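Local atomic coordinates of beta-ketoacyl-[acyl-carrier-protein] synthase III (PDB entry 2X3E), a protein that probably catalyses the first condensation of fatty acid synthesis, joining an acetyl group from acetyl-CoA to malonyl-ACP to give 3-oxobutanoyl-ACP. Residues A[306-311]-A[316-321]; A[179-184]-A[227-232]; A[221-226]-A[254-259]; A[55-60]-A[135-140]; A[272-277]-A[290-295]. The protein carries 1 engineered substitution. All coordinates share one frame; numbering follows the deposited sequence.

Contact 1 of 5, residues A[306-311]-A[316-321]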
# COMPACT_ATOMS: atom_id res chain seq x y z
N VAL A 306 10.53 -11.16 18.56
CA VAL A 306 9.24 -11.02 17.89
C VAL A 306 8.85 -9.54 17.82
O VAL A 306 8.95 -8.80 18.81
CB VAL A 306 8.14 -11.83 18.60
CG1 VAL A 306 6.76 -11.52 18.00
CG2 VAL A 306 8.45 -13.32 18.49
N LEU A 307 8.45 -9.12 16.63
CA LEU A 307 7.88 -7.81 16.40
C LEU A 307 6.38 -8.03 16.27
O LEU A 307 5.95 -8.97 15.62
CB LEU A 307 8.42 -7.19 15.11
CG LEU A 307 9.93 -7.28 14.88
CD1 LEU A 307 10.30 -6.63 13.54
CD2 LEU A 307 10.70 -6.63 16.01
N THR A 308 5.59 -7.17 16.89
CA THR A 308 4.15 -7.34 16.86
C THR A 308 3.41 -6.01 16.80
O THR A 308 3.82 -5.02 17.41
CB THR A 308 3.68 -8.19 18.05
OG1 THR A 308 2.28 -8.49 17.92
CG2 THR A 308 3.94 -7.48 19.37
N GLY A 309 2.31 -5.99 16.04
CA GLY A 309 1.49 -4.81 15.88
C GLY A 309 -0.00 -5.09 15.93
O GLY A 309 -0.44 -6.20 15.66
N PHE A 310 -0.77 -4.07 16.31
CA PHE A 310 -2.23 -4.08 16.22
C PHE A 310 -2.65 -2.63 15.95
O PHE A 310 -2.06 -1.72 16.51
CB PHE A 310 -2.87 -4.58 17.52
CG PHE A 310 -4.32 -4.18 17.68
CD1 PHE A 310 -5.33 -4.94 17.12
CD2 PHE A 310 -4.66 -3.03 18.36
CE1 PHE A 310 -6.67 -4.57 17.24
CE2 PHE A 310 -5.99 -2.64 18.50
CZ PHE A 310 -6.99 -3.42 17.93
N GLY A 311 -3.64 -2.43 15.10
CA GLY A 311 -4.10 -1.07 14.82
C GLY A 311 -5.34 -0.97 13.97
O GLY A 311 -6.10 -1.94 13.82
N TRP A 316 -3.70 -6.67 12.62
CA TRP A 316 -2.70 -7.14 13.57
C TRP A 316 -1.73 -8.07 12.86
O TRP A 316 -1.99 -8.55 11.75
CB TRP A 316 -3.37 -7.90 14.72
CG TRP A 316 -4.07 -9.14 14.26
CD1 TRP A 316 -3.51 -10.35 13.98
CD2 TRP A 316 -5.47 -9.26 13.99
NE1 TRP A 316 -4.48 -11.23 13.55
CE2 TRP A 316 -5.69 -10.58 13.54
CE3 TRP A 316 -6.55 -8.38 14.07
CZ2 TRP A 316 -6.96 -11.05 13.19
CZ3 TRP A 316 -7.82 -8.85 13.71
CH2 TRP A 316 -8.01 -10.17 13.29
N GLY A 317 -0.62 -8.33 13.53
CA GLY A 317 0.32 -9.34 13.05
C GLY A 317 1.61 -9.36 13.83
O GLY A 317 1.91 -8.43 14.58
N SER A 318 2.36 -10.44 13.67
CA SER A 318 3.67 -10.56 14.29
C SER A 318 4.63 -11.28 13.35
O SER A 318 4.22 -11.98 12.43
CB SER A 318 3.58 -11.33 15.61
OG SER A 318 2.58 -10.78 16.46
N VAL A 319 5.92 -11.08 13.61
CA VAL A 319 7.01 -11.71 12.86
C VAL A 319 8.09 -12.15 13.84
O VAL A 319 8.44 -11.39 14.74
CB VAL A 319 7.67 -10.72 11.88
CG1 VAL A 319 8.60 -11.47 10.92
CG2 VAL A 319 6.62 -9.93 11.12
N ALA A 320 8.60 -13.37 13.66
CA ALA A 320 9.71 -13.87 14.48
C ALA A 320 11.00 -13.81 13.66
O ALA A 320 10.98 -14.09 12.47
CB ALA A 320 9.45 -15.30 14.91
N LEU A 321 12.09 -13.44 14.32
CA LEU A 321 13.42 -13.50 13.72
C LEU A 321 14.47 -13.58 14.83
O LEU A 321 14.17 -13.26 15.98
CB LEU A 321 13.68 -12.26 12.85
CG LEU A 321 13.87 -10.90 13.55
CD1 LEU A 321 14.46 -9.87 12.57
CD2 LEU A 321 12.55 -10.38 14.14
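Strands 306-311 and 316-321 run antiparallel, their short axes 4.6 Å apart at closest approach. Two hydrogen-bonded pairs, Leu307 with Val319 and Gly309 with Gly317, make both of their backbone bonds. Gly309 N meets Gly317 O at 2.9 Å, and Gly317 N returns the bond to Gly309 O. In the non-hydrogen-bonded pair between them, the hydroxyls of Thr308 and Ser318 meet, OG1 to OG 2.7 Å. Thr308 sets OG1 opposite its backbone N (chi1 -173°), which turns the oxygen to Ser318; Ser318 OG has a second partner in Ser229 OG of helix 215-237. The two strands form a beta hairpin in the C-terminal half of the thiolase-like fold, with strand 246-249 beside 304-311 and strand 177-184 beside 315-322. Gly309 lies near the predicted active-site residue His250 and the engineered Ala112. On the Thr308 face, Val306 CG2 touches Ala320 CB at 4.2 Å. Further along that face, the Phe310 ring offers an edge, CD1, to Trp316 CB at 4.3 Å, while the indole itself leads away. Leu307 CG and Leu321 CD2 meet at 4.1 Å, the two side chains running at a slant to each other.

Contact 2 of 5, residues A[179-184]-A[227-232]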
# COMPACT_ATOMS: atom_id res chain seq x y z
N ALA A 179 8.81 -16.55 10.62
CA ALA A 179 7.40 -16.91 10.62
C ALA A 179 6.58 -15.65 10.76
O ALA A 179 7.01 -14.71 11.42
CB ALA A 179 7.09 -17.86 11.76
N PHE A 180 5.40 -15.62 10.13
CA PHE A 180 4.48 -14.49 10.23
C PHE A 180 3.13 -14.92 10.78
O PHE A 180 2.70 -16.07 10.61
CB PHE A 180 4.24 -13.87 8.85
CG PHE A 180 5.34 -12.99 8.36
CD1 PHE A 180 5.31 -11.63 8.59
CD2 PHE A 180 6.39 -13.52 7.64
CE1 PHE A 180 6.32 -10.81 8.11
CE2 PHE A 180 7.41 -12.71 7.16
CZ PHE A 180 7.37 -11.36 7.40
N ASP A 181 2.47 -13.98 11.45
CA ASP A 181 1.05 -14.03 11.73
C ASP A 181 0.48 -12.72 11.22
O ASP A 181 0.99 -11.66 11.57
CB ASP A 181 0.77 -14.13 13.23
CG ASP A 181 -0.72 -14.13 13.54
OD1 ASP A 181 -1.41 -15.10 13.14
OD2 ASP A 181 -1.20 -13.17 14.16
N LEU A 182 -0.55 -12.78 10.38
CA LEU A 182 -1.15 -11.57 9.81
C LEU A 182 -2.66 -11.72 9.71
O LEU A 182 -3.16 -12.76 9.24
CB LEU A 182 -0.60 -11.30 8.41
CG LEU A 182 0.91 -11.09 8.24
CD1 LEU A 182 1.32 -11.35 6.80
CD2 LEU A 182 1.30 -9.69 8.69
N GLY A 183 -3.39 -10.69 10.14
CA GLY A 183 -4.84 -10.72 10.10
C GLY A 183 -5.48 -9.35 10.10
O GLY A 183 -4.81 -8.31 10.09
N SER A 184 -6.81 -9.37 10.09
CA SER A 184 -7.61 -8.16 10.10
C SER A 184 -9.01 -8.47 10.59
O SER A 184 -9.47 -9.61 10.52
CB SER A 184 -7.66 -7.54 8.69
OG SER A 184 -8.48 -8.29 7.81
N SER A 227 -0.85 -9.96 22.17
CA SER A 227 -0.44 -11.13 22.97
C SER A 227 -0.76 -12.45 22.25
O SER A 227 0.08 -13.35 22.16
CB SER A 227 -1.15 -11.13 24.32
OG SER A 227 -0.87 -9.95 25.04
N ASP A 228 -1.99 -12.56 21.75
CA ASP A 228 -2.40 -13.78 21.04
C ASP A 228 -1.62 -13.97 19.74
O ASP A 228 -1.25 -15.09 19.39
CB ASP A 228 -3.91 -13.76 20.74
CG ASP A 228 -4.78 -13.80 22.00
OD1 ASP A 228 -4.34 -14.36 23.04
OD2 ASP A 228 -5.92 -13.29 21.95
N SER A 229 -1.36 -12.87 19.03
CA SER A 229 -0.60 -12.92 17.77
C SER A 229 0.83 -13.39 18.02
O SER A 229 1.35 -14.24 17.28
CB SER A 229 -0.61 -11.56 17.06
OG SER A 229 0.12 -11.62 15.84
N VAL A 230 1.45 -12.87 19.08
CA VAL A 230 2.78 -13.32 19.49
C VAL A 230 2.74 -14.82 19.77
O VAL A 230 3.57 -15.57 19.27
CB VAL A 230 3.30 -12.56 20.74
CG1 VAL A 230 4.63 -13.16 21.22
CG2 VAL A 230 3.48 -11.08 20.42
N ARG A 231 1.75 -15.26 20.56
CA ARG A 231 1.65 -16.68 20.90
C ARG A 231 1.58 -17.57 19.66
O ARG A 231 2.21 -18.62 19.61
CB ARG A 231 0.44 -16.98 21.79
CG ARG A 231 0.26 -18.47 22.10
CD ARG A 231 1.48 -19.07 22.80
NE ARG A 231 1.59 -18.56 24.16
CZ ARG A 231 2.62 -18.76 24.98
NH1 ARG A 231 3.69 -19.44 24.59
NH2 ARG A 231 2.59 -18.25 26.21
N ARG A 232 0.80 -17.15 18.66
CA ARG A 232 0.69 -17.92 17.42
C ARG A 232 2.02 -18.06 16.69
O ARG A 232 2.36 -19.15 16.22
CB ARG A 232 -0.37 -17.30 16.50
CG ARG A 232 -1.77 -17.45 17.08
CD ARG A 232 -2.84 -17.18 16.07
NE ARG A 232 -2.90 -15.78 15.65
CZ ARG A 232 -3.50 -14.80 16.33
NH1 ARG A 232 -4.10 -15.02 17.50
NH2 ARG A 232 -3.50 -13.57 15.83
O HOH W 1 -4.03 -13.88 12.52
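Asp181 is extended at chi1 (178°), which carries its carboxylate from strand 177-184 toward helix 215-237, where Arg232 bends at chi3 and lays one edge of its guanidinium against it. The grip is side-on, through NE and NH2, one nitrogen for each oxygen. Arg232 NE to Asp181 OD1 is 3.0 Å and almost straight at 175°; Arg232 NH2 to Asp181 OD2 is 2.9 Å and more bent. The two planes stand 62° apart: NE comes to OD1 from above the carboxylate plane, and NH2 reaches OD2 on its syn side, tilted out of the plane. The anti side of OD2 goes to Ser229, whose OG donates at 2.6 Å, and Ser229 CA lies over one face of the guanidinium, toward its rim. This salt bridge fastens an outermost strand of this chain's C-terminal sheet to the long helix packed across that sheet, in the thiolase-like fold. Arg236 NH1 adds a second salt bridge to OD1, so the carboxylate is shared by two arginines, which probably favours its charged form. A water donates to Asp181 OD1 at 3.0 Å and weakly accepts from Arg232 NH2. Behind Asp181, Phe180 and Leu182 pack on Leu130 and Leu104 of the second subunit.

Contact 3 of 5, residues A[221-226]-A[254-259]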
# COMPACT_ATOMS: atom_id res chain seq x y z
N GLN A 221 -8.61 -4.63 23.81
CA GLN A 221 -8.46 -5.44 22.61
C GLN A 221 -7.02 -5.44 22.11
O GLN A 221 -6.49 -6.49 21.73
CB GLN A 221 -9.40 -4.96 21.51
CG GLN A 221 -9.75 -6.07 20.54
CD GLN A 221 -10.75 -5.67 19.48
OE1 GLN A 221 -10.78 -6.26 18.41
NE2 GLN A 221 -11.59 -4.67 19.78
N ALA A 222 -6.37 -4.27 22.13
CA ALA A 222 -4.97 -4.17 21.71
C ALA A 222 -4.07 -5.14 22.48
O ALA A 222 -3.23 -5.81 21.89
CB ALA A 222 -4.46 -2.73 21.85
N VAL A 223 -4.26 -5.23 23.80
CA VAL A 223 -3.44 -6.12 24.62
C VAL A 223 -3.58 -7.58 24.19
O VAL A 223 -2.59 -8.27 23.98
CB VAL A 223 -3.80 -6.01 26.12
CG1 VAL A 223 -3.03 -7.06 26.92
CG2 VAL A 223 -3.50 -4.60 26.64
N THR A 224 -4.83 -8.04 24.09
CA THR A 224 -5.14 -9.42 23.70
C THR A 224 -4.70 -9.71 22.26
O THR A 224 -4.13 -10.76 21.97
CB THR A 224 -6.66 -9.68 23.85
OG1 THR A 224 -7.08 -9.38 25.18
CG2 THR A 224 -6.99 -11.13 23.56
N GLN A 225 -4.97 -8.76 21.37
CA GLN A 225 -4.66 -8.94 19.94
C GLN A 225 -3.17 -9.18 19.73
O GLN A 225 -2.78 -10.11 19.01
CB GLN A 225 -5.10 -7.71 19.14
CG GLN A 225 -6.61 -7.56 19.00
CD GLN A 225 -7.16 -8.26 17.77
OE1 GLN A 225 -6.50 -9.09 17.17
NE2 GLN A 225 -8.39 -7.93 17.41
N MET A 226 -2.33 -8.36 20.35
CA MET A 226 -0.89 -8.51 20.19
C MET A 226 -0.38 -9.74 20.95
O MET A 226 0.42 -10.50 20.40
CB MET A 226 -0.15 -7.23 20.58
CG MET A 226 -0.07 -6.23 19.42
SD MET A 226 0.98 -4.81 19.76
CE MET A 226 1.69 -5.37 21.29
N THR A 254 1.55 3.34 27.17
CA THR A 254 2.44 2.82 28.21
C THR A 254 1.92 1.53 28.85
O THR A 254 2.65 0.53 28.92
CB THR A 254 2.73 3.85 29.29
OG1 THR A 254 3.53 4.90 28.72
CG2 THR A 254 3.48 3.22 30.46
N ARG A 255 0.67 1.53 29.27
CA ARG A 255 0.11 0.36 29.95
C ARG A 255 0.04 -0.88 29.07
O ARG A 255 0.23 -2.00 29.55
CB ARG A 255 -1.28 0.67 30.51
CG ARG A 255 -1.28 1.65 31.67
CD ARG A 255 -2.41 1.37 32.65
NE ARG A 255 -2.94 2.59 33.25
CZ ARG A 255 -3.80 3.42 32.67
NH1 ARG A 255 -4.26 3.17 31.44
NH2 ARG A 255 -4.21 4.51 33.31
N ILE A 256 -0.21 -0.69 27.77
CA ILE A 256 -0.41 -1.82 26.85
C ILE A 256 0.84 -2.70 26.74
O ILE A 256 0.74 -3.93 26.67
CB ILE A 256 -0.87 -1.33 25.45
CG1 ILE A 256 -2.32 -0.85 25.53
CG2 ILE A 256 -0.76 -2.44 24.41
CD1 ILE A 256 -2.75 0.02 24.37
N LEU A 257 2.02 -2.08 26.78
CA LEU A 257 3.27 -2.80 26.57
C LEU A 257 3.52 -3.82 27.69
O LEU A 257 3.76 -5.00 27.41
CB LEU A 257 4.44 -1.81 26.45
CG LEU A 257 4.33 -0.87 25.25
CD1 LEU A 257 5.34 0.27 25.32
CD2 LEU A 257 4.52 -1.63 23.98
N ALA A 258 3.45 -3.38 28.94
CA ALA A 258 3.59 -4.28 30.08
C ALA A 258 2.44 -5.30 30.17
O ALA A 258 2.65 -6.43 30.61
CB ALA A 258 3.71 -3.50 31.38
N ALA A 259 1.23 -4.88 29.78
CA ALA A 259 0.07 -5.78 29.79
C ALA A 259 0.22 -6.92 28.77
O ALA A 259 -0.26 -8.02 29.01
CB ALA A 259 -1.22 -5.00 29.52
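Helices 221-226 and 254-259 lie side by side in roughly the same direction, their short axes 9.2 Å apart and crossing at -35°. This is apolar helix-to-helix packing in the C-terminal half of the thiolase-like fold. Val223 carries most of it, with its two methyls set against Ile256 and Ala259, residues three apart and so on the same side of their helix. Val223 CG2 meets Ala259 CB at 3.7 Å and Ile256 CG1 at 4.1 Å. Both branches of the isoleucine reach that methyl, since Ile256 CG2 also lies 4.1 Å from Val223 CG2. With chi1 at -72°, the longer branch of Ile256 points off from its own carbonyl carbon and then runs on extended, which carries CD1 past Val223 to Ala222 CB, at 4.1 Å. Phe219 adds to the covering of Ile256, and Ala222 also packs on Phe310 of strand 304-311. Arg255, just before Ile256, leads away from the interface; it is the last residue of the predicted ACP-binding region, whose final arginine is thought to be essential for the weak association with the carrier protein. At the far end of the packed patch, Val223 CG1 rests against the backbone of Ala259, 3.6 Å from Ala259 O.

Contact 4 of 5, residues A[55-60]-A[135-140]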
# COMPACT_ATOMS: atom_id res chain seq x y z
N ASP A 55 9.83 13.40 3.84
CA ASP A 55 11.04 13.99 4.39
C ASP A 55 11.65 13.12 5.50
O ASP A 55 12.86 12.89 5.52
CB ASP A 55 10.76 15.39 4.96
CG ASP A 55 10.31 16.39 3.90
OD1 ASP A 55 10.96 16.49 2.83
OD2 ASP A 55 9.32 17.10 4.16
N LEU A 56 10.81 12.63 6.42
CA LEU A 56 11.29 11.81 7.53
C LEU A 56 11.79 10.46 7.02
O LEU A 56 12.83 9.95 7.47
CB LEU A 56 10.18 11.57 8.56
CG LEU A 56 9.47 12.77 9.19
CD1 LEU A 56 8.63 12.31 10.39
CD2 LEU A 56 10.45 13.86 9.62
N ALA A 57 11.05 9.89 6.07
CA ALA A 57 11.41 8.61 5.49
C ALA A 57 12.76 8.68 4.77
O ALA A 57 13.55 7.74 4.83
CB ALA A 57 10.31 8.15 4.52
N LEU A 58 13.02 9.80 4.11
CA LEU A 58 14.27 9.99 3.38
C LEU A 58 15.47 9.92 4.32
O LEU A 58 16.44 9.22 4.04
CB LEU A 58 14.24 11.34 2.65
CG LEU A 58 15.40 11.70 1.74
CD1 LEU A 58 15.57 10.68 0.62
CD2 LEU A 58 15.16 13.09 1.17
N ARG A 59 15.38 10.61 5.46
CA ARG A 59 16.46 10.61 6.44
C ARG A 59 16.66 9.23 7.06
O ARG A 59 17.80 8.78 7.21
CB ARG A 59 16.21 11.65 7.54
CG ARG A 59 16.36 13.11 7.08
CD ARG A 59 17.79 13.46 6.64
NE ARG A 59 18.77 13.28 7.71
CZ ARG A 59 19.05 14.19 8.65
NH1 ARG A 59 18.43 15.36 8.66
NH2 ARG A 59 19.95 13.91 9.58
N ALA A 60 15.57 8.55 7.41
CA ALA A 60 15.67 7.20 7.99
C ALA A 60 16.28 6.20 7.02
O ALA A 60 17.11 5.38 7.41
CB ALA A 60 14.30 6.71 8.46
N LEU A 135 14.47 -1.53 0.84
CA LEU A 135 14.21 -0.68 1.99
C LEU A 135 12.74 -0.78 2.36
O LEU A 135 11.86 -0.68 1.49
CB LEU A 135 14.55 0.79 1.66
CG LEU A 135 15.98 1.24 1.91
CD1 LEU A 135 16.31 2.49 1.10
CD2 LEU A 135 16.21 1.50 3.41
N LEU A 136 12.47 -0.97 3.65
CA LEU A 136 11.14 -0.80 4.20
C LEU A 136 11.21 0.33 5.21
O LEU A 136 12.01 0.28 6.15
CB LEU A 136 10.65 -2.07 4.90
CG LEU A 136 9.35 -1.92 5.70
CD1 LEU A 136 8.20 -1.59 4.76
CD2 LEU A 136 9.07 -3.20 6.49
N VAL A 137 10.39 1.36 5.02
CA VAL A 137 10.32 2.48 5.95
C VAL A 137 8.94 2.54 6.59
O VAL A 137 7.94 2.69 5.88
CB VAL A 137 10.58 3.84 5.27
CG1 VAL A 137 10.63 4.97 6.31
CG2 VAL A 137 11.87 3.80 4.44
N GLY A 138 8.89 2.37 7.90
CA GLY A 138 7.70 2.68 8.69
C GLY A 138 7.75 4.15 9.04
O GLY A 138 8.66 4.59 9.73
N VAL A 139 6.78 4.92 8.55
CA VAL A 139 6.75 6.36 8.76
C VAL A 139 5.33 6.86 8.91
O VAL A 139 4.44 6.47 8.15
CB VAL A 139 7.44 7.13 7.60
CG1 VAL A 139 6.83 6.76 6.23
CG2 VAL A 139 7.38 8.64 7.84
N ASP A 140 5.11 7.73 9.89
CA ASP A 140 3.83 8.40 10.03
C ASP A 140 4.02 9.77 10.69
O ASP A 140 4.89 9.95 11.54
CB ASP A 140 2.84 7.53 10.82
CG ASP A 140 1.96 6.67 9.92
OD1 ASP A 140 1.36 7.21 8.97
OD2 ASP A 140 1.85 5.44 10.16
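Ala57 presses on Val137 and Val139 where helix 53-68 packs against strand 133-140, a helix-on-sheet layer in the N-terminal half of the thiolase-like fold. The short axes come within 8.4 Å, and the helix runs largely against the strand, at 147°. The tight part is small. Ala57 CB touches Val137 CG1 at 3.7 Å, and the same methyl of Val137 is 3.8 Å from Ala57 CA; with so short a side chain on the helix, the two backbones can approach until Ala57 CA and Val139 CA are 6.1 Å apart. Val139 straddles Leu56 and Ala57. It holds CG1 between its backbone N and carbonyl carbon (chi1 55°), a crowded position that leaves both methyls facing the helix: CG1 toward Ala57 CB and CG2 toward Leu56 CB, each at 4.1 Å. Leu78 of the neighbouring parallel strand 75-79 touches Ala57 and both valines, extending the apolar layer. Things slacken toward Ala60: its CA–CB bond is aimed at the strand, yet Ala60 CB stays 4.6 Å from Val137 CG1; that methyl packs instead on Ala161. On the outer side of the helix, Asp55 and Leu58 point away from the strand, and Arg59 is exposed to solvent. The opposite face of the strand is polar at its end, where Asp140 is held firmly: Thr80, Thr82 and the N of Ser81 bond to OD1, and the N of Ala283 to OD2.

Contact 5 of 5, residues A[272-277]-A[290-295]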
# COMPACT_ATOMS: atom_id res chain seq x y z
N VAL A 272 10.93 -4.08 24.48
CA VAL A 272 11.69 -2.92 24.03
C VAL A 272 10.73 -1.75 23.89
O VAL A 272 9.75 -1.84 23.14
CB VAL A 272 12.40 -3.17 22.68
CG1 VAL A 272 13.22 -1.95 22.25
CG2 VAL A 272 13.27 -4.41 22.76
N SER A 273 10.99 -0.66 24.62
CA SER A 273 10.06 0.47 24.66
C SER A 273 10.76 1.83 24.80
O SER A 273 11.61 2.02 25.67
CB SER A 273 9.09 0.29 25.82
OG SER A 273 8.24 1.43 25.95
N ASN A 274 10.37 2.76 23.93
CA ASN A 274 10.77 4.16 24.04
C ASN A 274 9.58 5.11 23.96
O ASN A 274 9.74 6.30 23.66
CB ASN A 274 11.80 4.51 22.96
CG ASN A 274 11.25 4.36 21.55
OD1 ASN A 274 10.31 3.61 21.31
ND2 ASN A 274 11.84 5.07 20.60
N ILE A 275 8.38 4.61 24.25
CA ILE A 275 7.16 5.40 24.11
C ILE A 275 7.16 6.67 24.97
O ILE A 275 6.54 7.67 24.61
CB ILE A 275 5.89 4.54 24.40
CG1 ILE A 275 4.64 5.23 23.84
CG2 ILE A 275 5.76 4.24 25.90
CD1 ILE A 275 3.41 4.37 23.91
N ALA A 276 7.88 6.64 26.08
CA ALA A 276 8.03 7.83 26.93
C ALA A 276 8.73 9.00 26.22
O ALA A 276 8.41 10.16 26.48
CB ALA A 276 8.77 7.48 28.22
N GLU A 277 9.67 8.68 25.32
CA GLU A 277 10.50 9.70 24.67
C GLU A 277 9.98 10.13 23.30
O GLU A 277 10.26 11.24 22.86
CB GLU A 277 11.95 9.21 24.52
CG GLU A 277 12.65 8.93 25.84
CD GLU A 277 12.45 7.50 26.31
OE1 GLU A 277 11.64 6.79 25.69
OE2 GLU A 277 13.10 7.09 27.29
N LEU A 290 13.28 -0.39 17.89
CA LEU A 290 14.51 -1.10 17.53
C LEU A 290 15.75 -0.19 17.59
O LEU A 290 16.78 -0.59 18.14
CB LEU A 290 14.39 -1.75 16.13
CG LEU A 290 13.51 -3.01 16.03
CD1 LEU A 290 13.35 -3.44 14.57
CD2 LEU A 290 14.09 -4.15 16.87
N ALA A 291 15.65 1.01 17.03
CA ALA A 291 16.77 1.96 17.04
C ALA A 291 17.16 2.32 18.48
O ALA A 291 18.34 2.43 18.80
CB ALA A 291 16.43 3.22 16.23
N HIS A 292 16.15 2.50 19.34
CA HIS A 292 16.37 2.75 20.76
C HIS A 292 17.12 1.59 21.41
O HIS A 292 18.11 1.80 22.13
CB HIS A 292 15.03 2.98 21.46
CG HIS A 292 15.12 2.99 22.95
ND1 HIS A 292 15.57 4.08 23.67
CD2 HIS A 292 14.81 2.04 23.86
CE1 HIS A 292 15.53 3.79 24.96
NE2 HIS A 292 15.08 2.56 25.10
N GLY A 293 16.66 0.37 21.17
CA GLY A 293 17.33 -0.82 21.70
C GLY A 293 18.77 -0.95 21.25
O GLY A 293 19.65 -1.30 22.04
N LEU A 294 19.03 -0.66 19.98
CA LEU A 294 20.38 -0.70 19.44
C LEU A 294 21.28 0.37 20.08
O LEU A 294 22.42 0.09 20.46
CB LEU A 294 20.35 -0.56 17.91
CG LEU A 294 21.63 -0.91 17.16
CD1 LEU A 294 22.01 -2.36 17.39
CD2 LEU A 294 21.47 -0.63 15.67
N ARG A 295 20.76 1.59 20.20
CA ARG A 295 21.47 2.69 20.87
C ARG A 295 21.86 2.33 22.31
O ARG A 295 22.96 2.65 22.76
CB ARG A 295 20.61 3.96 20.93
CG ARG A 295 20.58 4.79 19.66
CD ARG A 295 20.11 6.22 19.97
NE ARG A 295 18.73 6.26 20.46
CZ ARG A 295 17.64 6.24 19.69
NH1 ARG A 295 17.74 6.17 18.37
NH2 ARG A 295 16.43 6.30 20.25
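His292 and Gly293 do the touching for helix 285-295 where it meets the loop at Val272, Ser273 and Asn274. Leu290, ahead of them, directs its CB away from the loop and packs on Leu11 and Val248; Ala291 turns to Ser13 of strand 5-14. Next, the trans chi1 of His292 (169°) lays the imidazole against Asn274. The CB of Asn274 sits over one face of the ring, 3.9 Å from its centroid and 20° off the normal, a CH-pi contact. Beyond CB, the asparagine amide and the histidine side chain run antiparallel alongside each other, amide and ring planes 30° apart, and Asn274 ND2 comes within 3.9 Å of His292 CB. Obliquely to the ring, Ser273 O lies 3.6 Å from His292 NE2. Asn274 is the N-cap residue of helix 275-278 but caps it with no side-chain bond; Gln251 braces this loop, OE1 taking bonds from Asn274 N and Ser273 OG. The chain between the two segments carries Asn280, a predicted active-site residue of this thiolase-like enzyme. Gly293 follows, bare of side chain, and Val272 CG1 lies against the backbone there, 4.3 Å from Gly293 N.

Overall arrangement
From the N terminus, contact 4 closes first, a long loop from helix 53-68 to strand 133-140 that ties helix to sheet in the N-terminal half. Contact 2 opens at 179-184, and contact 3 at 221-226 before contact 2 closes at 227-232; contact 3 closes at 254-259, so the two cross. Helix 215-237 is thus held by strand 177-184 at one part and by helix 254-264 at another. Contact 5 and then contact 1 close short loops in series, the second a hairpin. Contact 1 touches contacts 2, 3 and 5, and contact 5 touches contact 3 through Leu257 and Thr254. Contact 4 touches none of the others; the nearest centre, that of contact 5, is about 17 Å away.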